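Local coordinates for BH2851 (Bacillus halodurans, PDB 2GFG), which is of unknown function but, as a putative adenylate cyclase with a CYTH domain, probably acts on a phosphate-bearing substrate within its antiparallel barrel, at residues Glu101-Asp104 with Ala105-Leu109; Ser110-Ile113 with Ser114-Lys117. All blocks are in the same frame, centred on the assembly; numbering follows the deposited sequence.

Overall arrangement
Interactions 1 and 2 follow one another along the chain, their centres about 10 Å apart. Interaction 1 lies within helix 101-108, which packs against strands of the closed antiparallel barrel; interaction 2 lies in the connection from that helix to strand 117-131. Both are partly buried: Val102, Met103 and Leu106, then Ile111 and Leu116, are buried, while Arg107 and Gln115 are exposed. In the helix, regular bonds between residues four apart run beside a pair of opposite charges bridged by water; in the connection, a short 3-10 turn is flanked by aliphatic side chains. The two meet where Ile113 touches Met103 and Arg107 and Leu116 touches Leu106. A Schellman motif links them at the helix end.

Interaction 1: Glu101-Asp104 with Ala105-Leu109; sequences EVMD and ALRDL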
loop_
_atom_site.group_PDB
_atom_site.type_symbol
_atom_site.label_atom_id
_atom_site.label_comp_id
_atom_site.label_asym_id
_atom_site.label_seq_id
_atom_site.Cartn_x
_atom_site.Cartn_y
_atom_site.Cartn_z
ATOM N N GLU A 101 -4.299 12.680 -13.660
ATOM C CA GLU A 101 -5.095 11.434 -13.772
ATOM C C GLU A 101 -5.715 10.997 -12.447
ATOM O O GLU A 101 -6.774 10.379 -12.435
ATOM C CB GLU A 101 -4.237 10.301 -14.347
ATOM C CG GLU A 101 -3.834 10.499 -15.834
ATOM C CD GLU A 101 -4.994 10.246 -16.832
ATOM O OE1 GLU A 101 -6.120 9.909 -16.395
ATOM O OE2 GLU A 101 -4.758 10.371 -18.058
ATOM N N VAL A 102 -5.044 11.306 -11.337
ATOM C CA VAL A 102 -5.556 10.960 -10.008
ATOM C C VAL A 102 -6.782 11.822 -9.693
ATOM O O VAL A 102 -7.830 11.307 -9.319
ATOM C CB VAL A 102 -4.472 11.139 -8.906
ATOM C CG1 VAL A 102 -5.059 10.888 -7.516
ATOM C CG2 VAL A 102 -3.300 10.203 -9.160
HETATM N N MSE A 103 -6.628 13.140 -9.875
HETATM C CA MSE A 103 -7.728 14.105 -9.716
HETATM C C MSE A 103 -8.927 13.708 -10.591
HETATM O O MSE A 103 -10.074 13.700 -10.121
HETATM C CB MSE A 103 -7.229 15.519 -10.091
HETATM C CG MSE A 103 -8.280 16.631 -10.056
HETATM SE SE MSE A 103 -8.628 17.286 -8.307
HETATM C CE MSE A 103 -6.985 18.183 -7.981
ATOM N N ASP A 104 -8.646 13.349 -11.850
ATOM C CA ASP A 104 -9.697 12.939 -12.809
ATOM C C ASP A 104 -10.485 11.728 -12.311
ATOM O O ASP A 104 -11.704 11.723 -12.352
ATOM C CB ASP A 104 -9.081 12.615 -14.174
ATOM C CG ASP A 104 -8.538 13.852 -14.893
ATOM O OD1 ASP A 104 -8.893 15.005 -14.504
ATOM O OD2 ASP A 104 -7.760 13.668 -15.856
ATOM N N ALA A 105 -9.767 10.703 -11.849
ATOM C CA ALA A 105 -10.395 9.471 -11.337
ATOM C C ALA A 105 -11.209 9.722 -10.053
ATOM O O ALA A 105 -12.216 9.058 -9.821
ATOM C CB ALA A 105 -9.352 8.413 -11.093
ATOM N N LEU A 106 -10.745 10.662 -9.213
ATOM C CA LEU A 106 -11.487 11.046 -7.999
ATOM C C LEU A 106 -12.801 11.720 -8.364
ATOM O O LEU A 106 -13.854 11.387 -7.808
ATOM C CB LEU A 106 -10.649 11.989 -7.108
ATOM C CG LEU A 106 -9.442 11.399 -6.381
ATOM C CD1 LEU A 106 -8.701 12.492 -5.646
ATOM C CD2 LEU A 106 -9.852 10.299 -5.419
ATOM N N ARG A 107 -12.740 12.645 -9.330
ATOM C CA ARG A 107 -13.936 13.344 -9.814
ATOM C C ARG A 107 -14.909 12.398 -10.545
ATOM O O ARG A 107 -16.114 12.561 -10.438
ATOM C CB ARG A 107 -13.547 14.545 -10.706
ATOM C CG ARG A 107 -12.921 15.701 -9.897
ATOM C CD ARG A 107 -12.858 17.040 -10.666
ATOM N NE ARG A 107 -11.613 17.182 -11.449
ATOM C CZ ARG A 107 -10.902 18.328 -11.586
ATOM N NH1 ARG A 107 -11.229 19.444 -10.902
ATOM N NH2 ARG A 107 -9.803 18.331 -12.344
ATOM N N ASP A 108 -14.372 11.372 -11.230
ATOM C CA ASP A 108 -15.227 10.319 -11.858
ATOM C C ASP A 108 -15.982 9.478 -10.799
ATOM O O ASP A 108 -17.033 8.916 -11.087
ATOM C CB ASP A 108 -14.398 9.385 -12.752
ATOM C CG ASP A 108 -13.876 10.073 -14.013
ATOM O OD1 ASP A 108 -14.298 11.216 -14.317
ATOM O OD2 ASP A 108 -13.035 9.462 -14.704
ATOM N N LEU A 109 -15.416 9.387 -9.592
ATOM C CA LEU A 109 -16.059 8.679 -8.459
ATOM C C LEU A 109 -16.972 9.605 -7.603
ATOM O O LEU A 109 -17.495 9.175 -6.572
ATOM C CB LEU A 109 -14.985 8.031 -7.562
ATOM C CG LEU A 109 -14.172 6.886 -8.187
ATOM C CD1 LEU A 109 -13.013 6.512 -7.291
ATOM C CD2 LEU A 109 -15.048 5.660 -8.472
HETATM O O HOH W 1 -7.146 17.041 -13.286
HETATM O O HOH W 2 -11.352 16.288 -14.062
#
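Over one face of the Arg107 guanidinium lies the side chain of Met103, a selenomethionine, one helical turn earlier. Its CG is the atom that touches, with Met103 CG 3.2 Å from Arg107 NH2 and offset toward the rim of the group, while Met103 SE lies farther along, 4.1 Å from Arg107 CZ. The Met103 chain leaves with CG opposite the backbone N (chi1 177°) and then bends twice. A long, flexible apolar chain suits this place, since it offers methylene surface to the flat cation and still turns into the buried side of the helix. Arg107 bends in its turn at chi3 (-89°), which turns the guanidinium so that one face meets Met103 CG.

At the guanidinium edge, near its plane, stands Asp104. Asp104 OD1 is 4.1 Å from Arg107 NH2, too far for a salt bridge, although the carboxylate and guanidinium planes are nearly coplanar. Two waters bridge the pair: each donates to Asp104 OD1, at 2.9 Å for water 1 and 2.8 Å for water 2, and each accepts a weak bond from the arginine, water 1 from NH2 and water 2 from NE.

Behind these side chains the helix sets the spacing. Arg107 N bonds to Met103 O at 3.0 Å with an N-H...O angle of 163°, and similar bonds join Ala105 to Glu101, Leu106 to Val102 and Asp108 to Asp104. On the barrel side, branched Val102 and Leu106 settle on Leu55, and small Ala105 lets the helix come close to Leu68 and Gln70. Phe97 and Ile113 also touch Met103. With both waters bridging from the same carboxylate oxygen to the arginine, the attraction between Asp104 and Arg107 is probably mediated largely by solvent.

Interaction 2: Ser110-Ile113 with Ser114-Lys117; sequences SIPI and SQLK
Leu116 folds back over the turn that precedes it and reaches Ile111 with its tip. Leu116 CB sits 3.5 Å from Ile113 O, beside the carbonyl that takes up the Leu116 amide. Leu116 CG, placed opposite the carbonyl carbon by chi1 of -74°, is 4.1 Å from both Pro112 O and Ile113 O. Beyond it, Leu116 CD1 meets Ile111 CG2 at 4.0 Å, the two side chains crossing at about a right angle, and Leu116 CD1 also lies 4.1 Å from Ile113 CA. A branched aliphatic chain suits this place because one methyl can serve both isoleucines.

The turn beneath is 3-10 in character: Gln115 N bonds to Pro112 O at 3.0 Å and Leu116 N to Ile113 O at 3.1 Å, both between residues three apart and both with the donor well above the carbonyl plane. It belongs to the connection between helix 101-108 and strand 117-131 of the CYTH barrel. Ser110, with positive phi, ends the helix as the C-prime residue of a Schellman motif.

Leu48, Phe97 and Leu106 surround Leu116 as well, and an alanine here would probably leave a gap between Ile111 and Leu106, with the turn less firmly held against the helix. On the outer side, the Pro112 ring lies against the aliphatic part of Gln115, Pro112 CG to Gln115 CG at 3.8 Å. Proline, which has no amide hydrogen to offer, fits a position where its carbonyl begins the turn, and glutamine can cover the ring with methylenes while carrying its amide away from it.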
loop_
_atom_site.group_PDB
_atom_site.type_symbol
_atom_site.label_atom_id
_atom_site.label_comp_id
_atom_site.label_asym_id
_atom_site.label_seq_id
_atom_site.Cartn_x
_atom_site.Cartn_y
_atom_site.Cartn_z
ATOM N N SER A 110 -17.166 10.857 -8.056
ATOM C CA SER A 110 -17.983 11.876 -7.327
ATOM C C SER A 110 -17.446 12.165 -5.903
ATOM O O SER A 110 -18.216 12.466 -4.980
ATOM C CB SER A 110 -19.477 11.477 -7.288
ATOM O OG SER A 110 -20.061 11.571 -8.576
ATOM N N ILE A 111 -16.122 12.124 -5.761
ATOM C CA ILE A 111 -15.462 12.436 -4.500
ATOM C C ILE A 111 -15.283 13.944 -4.414
ATOM O O ILE A 111 -14.633 14.528 -5.271
ATOM C CB ILE A 111 -14.052 11.768 -4.403
ATOM C CG1 ILE A 111 -14.137 10.249 -4.606
ATOM C CG2 ILE A 111 -13.379 12.101 -3.040
ATOM C CD1 ILE A 111 -14.819 9.489 -3.458
ATOM N N PRO A 112 -15.880 14.594 -3.378
ATOM C CA PRO A 112 -15.644 16.028 -3.218
ATOM C C PRO A 112 -14.207 16.296 -2.739
ATOM O O PRO A 112 -13.876 16.010 -1.588
ATOM C CB PRO A 112 -16.672 16.435 -2.159
ATOM C CG PRO A 112 -16.899 15.193 -1.366
ATOM C CD PRO A 112 -16.779 14.062 -2.330
ATOM N N ILE A 113 -13.355 16.781 -3.653
ATOM C CA ILE A 113 -11.920 17.024 -3.359
ATOM C C ILE A 113 -11.717 18.074 -2.252
ATOM O O ILE A 113 -10.763 17.978 -1.462
ATOM C CB ILE A 113 -11.119 17.424 -4.666
ATOM C CG1 ILE A 113 -10.963 16.202 -5.597
ATOM C CG2 ILE A 113 -9.727 18.004 -4.329
ATOM C CD1 ILE A 113 -11.916 16.182 -6.736
ATOM N N SER A 114 -12.633 19.040 -2.171
ATOM C CA SER A 114 -12.614 20.061 -1.101
ATOM C C SER A 114 -12.823 19.458 0.310
ATOM O O SER A 114 -12.540 20.115 1.310
ATOM C CB SER A 114 -13.687 21.111 -1.358
ATOM O OG SER A 114 -14.984 20.559 -1.191
ATOM N N GLN A 115 -13.383 18.240 0.372
ATOM C CA GLN A 115 -13.607 17.541 1.648
ATOM C C GLN A 115 -12.458 16.592 2.033
ATOM O O GLN A 115 -12.416 16.098 3.168
ATOM C CB GLN A 115 -14.928 16.760 1.598
ATOM C CG GLN A 115 -16.159 17.637 1.407
ATOM C CD GLN A 115 -16.352 18.635 2.545
ATOM O OE1 GLN A 115 -16.415 19.845 2.320
ATOM N NE2 GLN A 115 -16.383 18.132 3.780
ATOM N N LEU A 116 -11.548 16.320 1.086
ATOM C CA LEU A 116 -10.387 15.446 1.357
ATOM C C LEU A 116 -9.363 16.169 2.204
ATOM O O LEU A 116 -9.142 17.365 2.033
ATOM C CB LEU A 116 -9.726 14.983 0.048
ATOM C CG LEU A 116 -10.456 13.925 -0.770
ATOM C CD1 LEU A 116 -9.811 13.786 -2.144
ATOM C CD2 LEU A 116 -10.465 12.586 -0.046
ATOM N N LYS A 117 -8.738 15.437 3.125
ATOM C CA LYS A 117 -7.670 15.997 3.968
ATOM C C LYS A 117 -6.716 14.919 4.452
ATOM O O LYS A 117 -7.047 13.731 4.455
ATOM C CB LYS A 117 -8.266 16.738 5.158
ATOM C CG LYS A 117 -9.211 15.894 6.030
ATOM C CD LYS A 117 -9.959 16.756 7.052
ATOM C CE LYS A 117 -10.993 17.675 6.380
ATOM N NZ LYS A 117 -11.849 18.387 7.378
#